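Local coordinates for SusD-like carbohydrate binding protein BF1063 (Bacteroides fragilis NCTC 9343, PDB 3I4G) that probably binds carbohydrate at the outer membrane of this gut bacterium, as a SusD-family lipoprotein, likely for glycan uptake, at residues A[128-133]-A[167-172]; A[176-181]-A[195-200]; A[230-235]-A[385-390]. All blocks are in the same frame, centred on the assembly; numbering follows the deposited sequence.

Contact 1: A[128-133]-A[167-172]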
loop_
_atom_site.group_PDB
_atom_site.type_symbol
_atom_site.label_atom_id
_atom_site.label_comp_id
_atom_site.label_asym_id
_atom_site.label_seq_id
_atom_site.Cartn_x
_atom_site.Cartn_y
_atom_site.Cartn_z
ATOM N N LEU A 128 -0.927 -11.872 -13.008
ATOM C CA LEU A 128 -1.780 -11.967 -11.827
ATOM C C LEU A 128 -1.330 -13.094 -10.900
ATOM O O LEU A 128 -1.235 -12.887 -9.687
ATOM C CB LEU A 128 -3.245 -12.131 -12.229
ATOM C CG LEU A 128 -3.866 -10.903 -12.871
ATOM C CD1 LEU A 128 -5.219 -11.247 -13.483
ATOM C CD2 LEU A 128 -4.010 -9.708 -11.860
ATOM N N ARG A 129 -1.011 -14.266 -11.444
ATOM C CA ARG A 129 -0.543 -15.362 -10.616
ATOM C C ARG A 129 0.763 -14.996 -9.923
ATOM O O ARG A 129 0.957 -15.255 -8.718
ATOM C CB ARG A 129 -0.362 -16.619 -11.484
ATOM C CG ARG A 129 0.206 -17.796 -10.703
ATOM C CD ARG A 129 0.327 -19.061 -11.560
ATOM N NE ARG A 129 1.286 -18.917 -12.640
ATOM C CZ ARG A 129 1.626 -19.907 -13.464
ATOM N NH1 ARG A 129 1.093 -21.106 -13.335
ATOM N NH2 ARG A 129 2.520 -19.698 -14.402
ATOM N N ALA A 130 1.679 -14.399 -10.662
ATOM C CA ALA A 130 2.957 -14.037 -10.083
ATOM C C ALA A 130 2.856 -12.980 -8.983
ATOM O O ALA A 130 3.620 -13.053 -8.010
ATOM C CB ALA A 130 3.930 -13.580 -11.150
ATOM N N THR A 131 1.915 -12.052 -9.104
ATOM C CA THR A 131 1.742 -11.093 -8.030
ATOM C C THR A 131 1.365 -11.802 -6.737
ATOM O O THR A 131 1.799 -11.393 -5.677
ATOM C CB THR A 131 0.714 -9.977 -8.288
ATOM O OG1 THR A 131 -0.608 -10.513 -8.428
ATOM C CG2 THR A 131 1.092 -9.094 -9.468
ATOM N N GLN A 132 0.595 -12.874 -6.794
ATOM C CA GLN A 132 0.219 -13.562 -5.559
ATOM C C GLN A 132 1.426 -14.185 -4.906
ATOM O O GLN A 132 1.575 -14.087 -3.694
ATOM C CB GLN A 132 -0.856 -14.622 -5.847
ATOM C CG GLN A 132 -2.083 -14.079 -6.565
ATOM C CD GLN A 132 -2.725 -12.919 -5.845
ATOM O OE1 GLN A 132 -3.474 -13.112 -4.891
ATOM N NE2 GLN A 132 -2.453 -11.691 -6.317
ATOM N N TYR A 133 2.289 -14.838 -5.688
ATOM C CA TYR A 133 3.507 -15.410 -5.139
ATOM C C TYR A 133 4.450 -14.305 -4.622
ATOM O O TYR A 133 5.143 -14.518 -3.656
ATOM C CB TYR A 133 4.190 -16.334 -6.160
ATOM C CG TYR A 133 3.470 -17.642 -6.261
ATOM C CD1 TYR A 133 3.485 -18.520 -5.198
ATOM C CD2 TYR A 133 2.732 -17.985 -7.392
ATOM C CE1 TYR A 133 2.803 -19.710 -5.256
ATOM C CE2 TYR A 133 2.073 -19.203 -7.472
ATOM C CZ TYR A 133 2.107 -20.044 -6.393
ATOM O OH TYR A 133 1.427 -21.295 -6.396
ATOM N N LEU A 167 11.141 -16.221 -5.567
ATOM C CA LEU A 167 11.476 -14.940 -6.162
ATOM C C LEU A 167 12.142 -15.117 -7.543
ATOM O O LEU A 167 11.862 -14.347 -8.470
ATOM C CB LEU A 167 12.347 -14.128 -5.220
ATOM C CG LEU A 167 11.653 -13.686 -3.927
ATOM C CD1 LEU A 167 12.667 -12.997 -3.013
ATOM C CD2 LEU A 167 10.396 -12.798 -4.173
ATOM N N LYS A 168 12.999 -16.122 -7.708
ATOM C CA LYS A 168 13.584 -16.389 -9.018
ATOM C C LYS A 168 12.497 -16.725 -10.040
ATOM O O LYS A 168 12.578 -16.314 -11.204
ATOM C CB LYS A 168 14.596 -17.544 -8.952
ATOM C CG LYS A 168 15.900 -17.195 -8.245
ATOM C CD LYS A 168 16.870 -18.406 -8.189
ATOM N N TRP A 169 11.513 -17.534 -9.632
ATOM C CA TRP A 169 10.395 -17.873 -10.494
ATOM C C TRP A 169 9.593 -16.618 -10.843
ATOM O O TRP A 169 9.182 -16.419 -11.996
ATOM C CB TRP A 169 9.536 -18.964 -9.796
ATOM C CG TRP A 169 8.356 -19.462 -10.540
ATOM C CD1 TRP A 169 8.288 -20.543 -11.325
ATOM C CD2 TRP A 169 7.039 -18.935 -10.457
ATOM N NE1 TRP A 169 7.007 -20.715 -11.774
ATOM C CE2 TRP A 169 6.218 -19.735 -11.242
ATOM C CE3 TRP A 169 6.473 -17.867 -9.763
ATOM C CZ2 TRP A 169 4.858 -19.485 -11.398
ATOM C CZ3 TRP A 169 5.123 -17.606 -9.916
ATOM C CH2 TRP A 169 4.327 -18.434 -10.727
ATOM N N CYS A 170 9.372 -15.755 -9.857
ATOM C CA CYS A 170 8.641 -14.507 -10.101
ATOM C C CYS A 170 9.376 -13.643 -11.115
ATOM O O CYS A 170 8.754 -13.024 -11.955
ATOM C CB CYS A 170 8.426 -13.729 -8.825
ATOM S SG CYS A 170 7.153 -14.389 -7.704
ATOM N N VAL A 171 10.701 -13.589 -11.044
ATOM C CA VAL A 171 11.463 -12.841 -12.056
ATOM C C VAL A 171 11.151 -13.368 -13.456
ATOM O O VAL A 171 10.837 -12.602 -14.375
ATOM C CB VAL A 171 12.976 -12.899 -11.772
ATOM C CG1 VAL A 171 13.781 -12.464 -12.993
ATOM C CG2 VAL A 171 13.317 -12.062 -10.520
ATOM N N THR A 172 11.203 -14.689 -13.623
ATOM C CA THR A 172 10.936 -15.290 -14.918
ATOM C C THR A 172 9.516 -14.964 -15.367
ATOM O O THR A 172 9.291 -14.581 -16.535
ATOM C CB THR A 172 11.126 -16.806 -14.847
ATOM O OG1 THR A 172 12.482 -17.072 -14.439
ATOM C CG2 THR A 172 10.809 -17.469 -16.202
#
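W169, on helix 163-180, meets R129 and Y133, two side chains one turn apart on helix 116-139, with the outer rim of its six-membered ring (CZ2, CH2 and CZ3), and this is the tight part of the contact. CG is anti to the backbone N (chi1 -179°), which starts the indole out toward helix 116-139. Y133 CD2 comes within 3.5 Å of W169 CZ3, the two rings meeting obliquely with their centroids 5.2 Å apart. The R129 side chain crosses the indole at about a right angle: NE sits at the ring's edge, in its plane, 3.6 Å from W169 CH2. The guanidinium does not lie flat on the indole, since their planes are 59° apart; instead W169 CZ2 lies over one guanidinium face, toward its rim. The charge is met elsewhere, by a salt bridge from NH2 to E173 and a hydrogen bond from NH1 to N103, while W169 NE1 bonds to E147 and Y133 OH to V146 O.

Between the axes the packing is looser. A130 CB is 4.4 Å from W169 CZ3, and C170 SG fills in with van der Waals contacts, 3.9 Å from Y133 CB and 3.8 Å from A130 O. No hydrogen bond crosses. Solvent reaches the contact at W169, which is partly exposed, whereas R129, A130, Y133 and C170 are buried.

The two short helical segments run nearly antiparallel, at 157°, with axes 9.7 Å apart. Such side-by-side antiparallel helices, joined here by small residues in the middle and an aromatic side chain beside them, are what the TPR-like helical scaffold of SusD-family proteins is built from.

Contact 2: A[176-181]-A[195-200]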
loop_
_atom_site.group_PDB
_atom_site.type_symbol
_atom_site.label_atom_id
_atom_site.label_comp_id
_atom_site.label_asym_id
_atom_site.label_seq_id
_atom_site.Cartn_x
_atom_site.Cartn_y
_atom_site.Cartn_z
ATOM N N ALA A 176 8.416 -12.573 -18.573
ATOM C CA ALA A 176 7.632 -13.157 -19.658
ATOM C C ALA A 176 6.295 -12.465 -19.839
ATOM O O ALA A 176 5.841 -12.225 -20.964
ATOM C CB ALA A 176 7.437 -14.644 -19.402
ATOM N N ALA A 177 5.640 -12.129 -18.747
ATOM C CA ALA A 177 4.391 -11.386 -18.829
ATOM C C ALA A 177 4.613 -10.015 -19.449
ATOM O O ALA A 177 3.890 -9.624 -20.376
ATOM C CB ALA A 177 3.739 -11.261 -17.453
ATOM N N ALA A 178 5.604 -9.259 -18.973
ATOM C CA ALA A 178 5.863 -7.949 -19.541
ATOM C C ALA A 178 6.038 -8.000 -21.050
ATOM O O ALA A 178 5.517 -7.125 -21.744
ATOM C CB ALA A 178 7.099 -7.319 -18.896
ATOM N N ALA A 179 6.778 -8.990 -21.555
ATOM C CA ALA A 179 7.052 -9.083 -22.974
ATOM C C ALA A 179 5.790 -9.114 -23.814
ATOM O O ALA A 179 5.806 -8.616 -24.927
ATOM C CB ALA A 179 7.879 -10.320 -23.266
ATOM N N ASP A 180 4.719 -9.716 -23.287
ATOM C CA ASP A 180 3.478 -9.919 -24.057
ATOM C C ASP A 180 2.295 -9.090 -23.603
ATOM O O ASP A 180 1.184 -9.311 -24.064
ATOM C CB ASP A 180 3.095 -11.415 -24.054
ATOM C CG ASP A 180 4.003 -12.270 -24.931
ATOM O OD1 ASP A 180 4.676 -11.730 -25.852
ATOM O OD2 ASP A 180 3.993 -13.506 -24.731
ATOM N N LEU A 181 2.538 -8.111 -22.741
ATOM C CA LEU A 181 1.491 -7.183 -22.353
ATOM C C LEU A 181 1.657 -5.897 -23.152
ATOM O O LEU A 181 2.801 -5.483 -23.425
ATOM C CB LEU A 181 1.569 -6.863 -20.863
ATOM C CG LEU A 181 1.203 -8.008 -19.913
ATOM C CD1 LEU A 181 1.558 -7.665 -18.468
ATOM C CD2 LEU A 181 -0.282 -8.380 -20.044
ATOM N N ALA A 195 -3.687 -4.958 -16.850
ATOM C CA ALA A 195 -2.226 -4.921 -16.662
ATOM C C ALA A 195 -1.455 -4.574 -17.930
ATOM O O ALA A 195 -1.669 -5.184 -18.956
ATOM C CB ALA A 195 -1.714 -6.269 -16.117
ATOM N N CYS A 196 -0.577 -3.587 -17.837
ATOM C CA CYS A 196 0.298 -3.241 -18.929
ATOM C C CYS A 196 1.737 -3.724 -18.701
ATOM O O CYS A 196 2.098 -4.172 -17.622
ATOM C CB CYS A 196 0.286 -1.726 -19.176
ATOM S SG CYS A 196 1.055 -0.742 -17.920
ATOM N N LYS A 197 2.550 -3.613 -19.736
ATOM C CA LYS A 197 3.939 -3.998 -19.705
ATOM C C LYS A 197 4.637 -3.401 -18.489
ATOM O O LYS A 197 5.336 -4.073 -17.738
ATOM C CB LYS A 197 4.604 -3.513 -21.011
ATOM C CG LYS A 197 6.057 -3.849 -21.153
ATOM C CD LYS A 197 6.649 -3.375 -22.494
ATOM C CE LYS A 197 5.916 -3.861 -23.737
ATOM N NZ LYS A 197 6.057 -5.344 -23.868
ATOM N N GLN A 198 4.453 -2.101 -18.301
ATOM C CA GLN A 198 5.076 -1.390 -17.180
ATOM C C GLN A 198 4.612 -1.877 -15.817
ATOM O O GLN A 198 5.387 -1.779 -14.851
ATOM C CB GLN A 198 4.839 0.119 -17.326
ATOM C CG GLN A 198 5.608 0.765 -18.478
ATOM C CD GLN A 198 4.854 0.806 -19.798
ATOM O OE1 GLN A 198 3.939 -0.027 -20.077
ATOM N NE2 GLN A 198 5.203 1.809 -20.627
ATOM N N ALA A 199 3.378 -2.361 -15.686
ATOM C CA ALA A 199 2.927 -2.949 -14.408
ATOM C C ALA A 199 3.746 -4.194 -14.093
ATOM O O ALA A 199 4.222 -4.377 -12.953
ATOM C CB ALA A 199 1.416 -3.262 -14.443
ATOM N N ALA A 200 3.923 -5.057 -15.089
ATOM C CA ALA A 200 4.745 -6.242 -14.877
ATOM C C ALA A 200 6.208 -5.881 -14.585
ATOM O O ALA A 200 6.842 -6.501 -13.734
ATOM C CB ALA A 200 4.609 -7.215 -16.091
HETATM O O HOH W 1 4.189 -5.606 -26.043
#
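The flat group at the middle of this contact is the carbonyl of A178, approached from opposite faces of its plane by K197 NZ and L181 N. K197 NZ makes the shorter bond, 2.8 Å to A178 O, tilted 27° from the carbonyl plane; L181 N donates to the same oxygen from within its own segment, near the C-terminal end of helix 163-180. The lysine chain starts out extended, then bends at chi3 (-55°) and again at chi4 (-67°), which curls NZ back over the turn. There it also gives a weak bond to L181 O at 3.3 Å, and a water closes the same link by accepting from K197 NZ and donating to L181 O. The methylenes pack along the way, with K197 CG 3.4 Å from A178 O.

Beside the polar group is a patch of small apolar side chains. The methyl of A200, one turn into helix 197-211, sits 3.8 Å from A178 CB. L181 spreads its two methyls across the incoming chain: CD1 lies 3.6 Å from C196 O and also reaches A200 CB, while CD2 rests against A195 O. C196 is the N-cap of helix 197-211, and its SG accepts a weak bond from A199 N. Outside the segments, F127 of helix 116-139 packs on A195, and P182 shares a backbone hydrogen bond with K197.

D180 is too distant to pair with the ammonium, its OD1 6.8 Å from K197 NZ. Within the contact the lysine, at the start of one helix, gives its N-H groups to A178 O, weakly to L181 O, and to the water; carbonyls near the C-terminal end of the preceding helix would tend to favour a positive charge there.

Contact 3: A[230-235]-A[385-390]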
loop_
_atom_site.group_PDB
_atom_site.type_symbol
_atom_site.label_atom_id
_atom_site.label_comp_id
_atom_site.label_asym_id
_atom_site.label_seq_id
_atom_site.Cartn_x
_atom_site.Cartn_y
_atom_site.Cartn_z
ATOM N N ASN A 230 5.205 7.164 -19.257
ATOM C CA ASN A 230 4.764 7.637 -17.966
ATOM C C ASN A 230 5.462 8.920 -17.537
ATOM O O ASN A 230 6.553 9.254 -17.977
ATOM C CB ASN A 230 4.990 6.514 -16.968
ATOM C CG ASN A 230 4.184 5.280 -17.315
ATOM O OD1 ASN A 230 4.730 4.265 -17.777
ATOM N ND2 ASN A 230 2.880 5.371 -17.146
ATOM N N ALA A 231 4.780 9.630 -16.647
ATOM C CA ALA A 231 5.261 10.925 -16.182
ATOM C C ALA A 231 4.604 11.262 -14.882
ATOM O O ALA A 231 3.528 10.793 -14.590
ATOM C CB ALA A 231 4.923 12.011 -17.203
ATOM N N ILE A 232 5.269 12.118 -14.123
ATOM C CA ILE A 232 4.739 12.641 -12.860
ATOM C C ILE A 232 3.594 13.602 -13.123
ATOM O O ILE A 232 3.730 14.556 -13.897
ATOM C CB ILE A 232 5.880 13.304 -12.066
ATOM C CG1 ILE A 232 6.901 12.255 -11.629
ATOM C CG2 ILE A 232 5.338 14.070 -10.851
ATOM C CD1 ILE A 232 6.359 11.131 -10.697
ATOM N N ASN A 233 2.441 13.363 -12.500
ATOM C CA ASN A 233 1.272 14.197 -12.650
ATOM C C ASN A 233 1.412 15.519 -11.889
ATOM O O ASN A 233 1.909 15.521 -10.775
ATOM C CB ASN A 233 0.047 13.475 -12.112
ATOM C CG ASN A 233 -1.240 14.073 -12.567
ATOM O OD1 ASN A 233 -1.471 14.261 -13.763
ATOM N ND2 ASN A 233 -2.159 14.282 -11.616
ATOM N N ALA A 234 0.929 16.636 -12.430
ATOM C CA ALA A 234 1.087 17.908 -11.708
ATOM C C ALA A 234 0.411 17.897 -10.343
ATOM O O ALA A 234 0.947 18.425 -9.372
ATOM C CB ALA A 234 0.551 19.065 -12.545
ATOM N N ASN A 235 -0.765 17.274 -10.284
ATOM C CA ASN A 235 -1.565 17.251 -9.076
ATOM C C ASN A 235 -1.459 15.941 -8.287
ATOM O O ASN A 235 -1.804 14.881 -8.800
ATOM C CB ASN A 235 -3.031 17.569 -9.406
ATOM C CG ASN A 235 -3.815 17.909 -8.157
ATOM O OD1 ASN A 235 -4.183 17.062 -7.365
ATOM N ND2 ASN A 235 -4.018 19.207 -7.939
ATOM N N ILE A 385 0.655 0.755 -8.415
ATOM C CA ILE A 385 1.972 1.160 -8.883
ATOM C C ILE A 385 1.862 2.544 -9.501
ATOM O O ILE A 385 1.138 2.751 -10.479
ATOM C CB ILE A 385 2.557 0.214 -9.957
ATOM C CG1 ILE A 385 2.678 -1.234 -9.455
ATOM C CG2 ILE A 385 3.914 0.730 -10.481
ATOM C CD1 ILE A 385 3.670 -1.486 -8.302
ATOM N N ARG A 386 2.582 3.487 -8.914
ATOM C CA ARG A 386 2.704 4.857 -9.418
ATOM C C ARG A 386 4.104 5.084 -9.969
ATOM O O ARG A 386 5.108 4.576 -9.453
ATOM C CB ARG A 386 2.395 5.890 -8.318
ATOM C CG ARG A 386 1.022 5.784 -7.770
ATOM C CD ARG A 386 0.544 7.001 -7.003
ATOM N NE ARG A 386 1.184 7.302 -5.721
ATOM C CZ ARG A 386 2.068 8.283 -5.493
ATOM N NH1 ARG A 386 2.652 8.988 -6.472
ATOM N NH2 ARG A 386 2.428 8.528 -4.247
ATOM N N TYR A 387 4.167 5.935 -10.995
ATOM C CA TYR A 387 5.485 6.270 -11.570
ATOM C C TYR A 387 6.419 6.900 -10.519
ATOM O O TYR A 387 7.614 6.736 -10.591
ATOM C CB TYR A 387 5.333 7.179 -12.786
ATOM C CG TYR A 387 6.569 7.357 -13.656
ATOM C CD1 TYR A 387 7.219 6.269 -14.188
ATOM C CD2 TYR A 387 7.039 8.629 -13.966
ATOM C CE1 TYR A 387 8.305 6.438 -15.019
ATOM C CE2 TYR A 387 8.122 8.798 -14.785
ATOM C CZ TYR A 387 8.738 7.708 -15.302
ATOM O OH TYR A 387 9.818 7.869 -16.171
ATOM N N ALA A 388 5.889 7.631 -9.526
ATOM C CA ALA A 388 6.786 8.140 -8.502
ATOM C C ALA A 388 7.519 7.024 -7.776
ATOM O O ALA A 388 8.687 7.182 -7.419
ATOM C CB ALA A 388 6.031 8.938 -7.491
ATOM N N GLU A 389 6.864 5.883 -7.544
ATOM C CA GLU A 389 7.553 4.762 -6.906
ATOM C C GLU A 389 8.618 4.208 -7.853
ATOM O O GLU A 389 9.700 3.800 -7.421
ATOM C CB GLU A 389 6.580 3.650 -6.523
ATOM C CG GLU A 389 7.339 2.490 -5.858
ATOM C CD GLU A 389 6.530 1.241 -5.594
ATOM O OE1 GLU A 389 5.288 1.304 -5.603
ATOM O OE2 GLU A 389 7.162 0.171 -5.368
ATOM N N VAL A 390 8.327 4.139 -9.147
ATOM C CA VAL A 390 9.310 3.681 -10.120
ATOM C C VAL A 390 10.571 4.539 -10.095
ATOM O O VAL A 390 11.683 4.002 -10.098
ATOM C CB VAL A 390 8.689 3.669 -11.549
ATOM C CG1 VAL A 390 9.726 3.395 -12.628
ATOM C CG2 VAL A 390 7.538 2.645 -11.619
HETATM O O HOH W 2 8.114 6.791 -18.756
#
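Y387 and N230 meet through a CH-pi contact at the corner where strand 380-386 gives way to helix 387-400, with the loop that follows helix 214-227 draped over the first turn of the new helix. Y387 is the first residue of that helix, right after the N-cap R386, and its CG is anti to the backbone N (chi1 -167°), which starts the ring out toward the loop. N230 lays its CB over one face, 3.8 Å from the ring centroid and only 20° off the normal. It is this methylene that touches; the amide goes elsewhere, ND2 bonding to K249 O.

From N230 onward the loop backbone follows the tyrosine ring. A231 N comes obliquely to within 3.6 Å of Y387 CD2, and I232 N lies near the ring plane, at its edge. I232 then bends inward: chi2 of -61° turns CD1 toward the start of the helix, 3.9 Å from A388 CB and 3.7 Å from A388 N. The same methyl also brushes Y387 CD2, so it sits against the first two residues of the helix, Y387 and A388.

Around the pair, I224 and M225 of helix 214-227 pack on Y387. E250 takes a salt bridge from R386 and a hydrogen bond from N233 N, tying the two segments to the same acid. No direct hydrogen bond crosses between them, but one water spans the gap, accepting from N230 N at 3.0 Å and lying 3.3 Å from Y387 OH in a weak bond.

How the contacts relate
Contacts 1, 2 and 3 follow one another along the chain, each closing before the next opens. Contacts 1 and 2 share helix 163-180: the first pairs its middle with helix 116-139, the second joins its C-terminal end to the start of helix 197-211, and their centres are 12 Å apart. Contact 3 lies 18 Å from contact 2 and 24 Å from contact 1, centre to centre, and ties a loop to a helix 150 residues later. The series runs from the N-terminal helices toward the later part of the chain, and contacts 2 and 3 meet where Q198 CG packs on N230 OD1 at 3.7 Å.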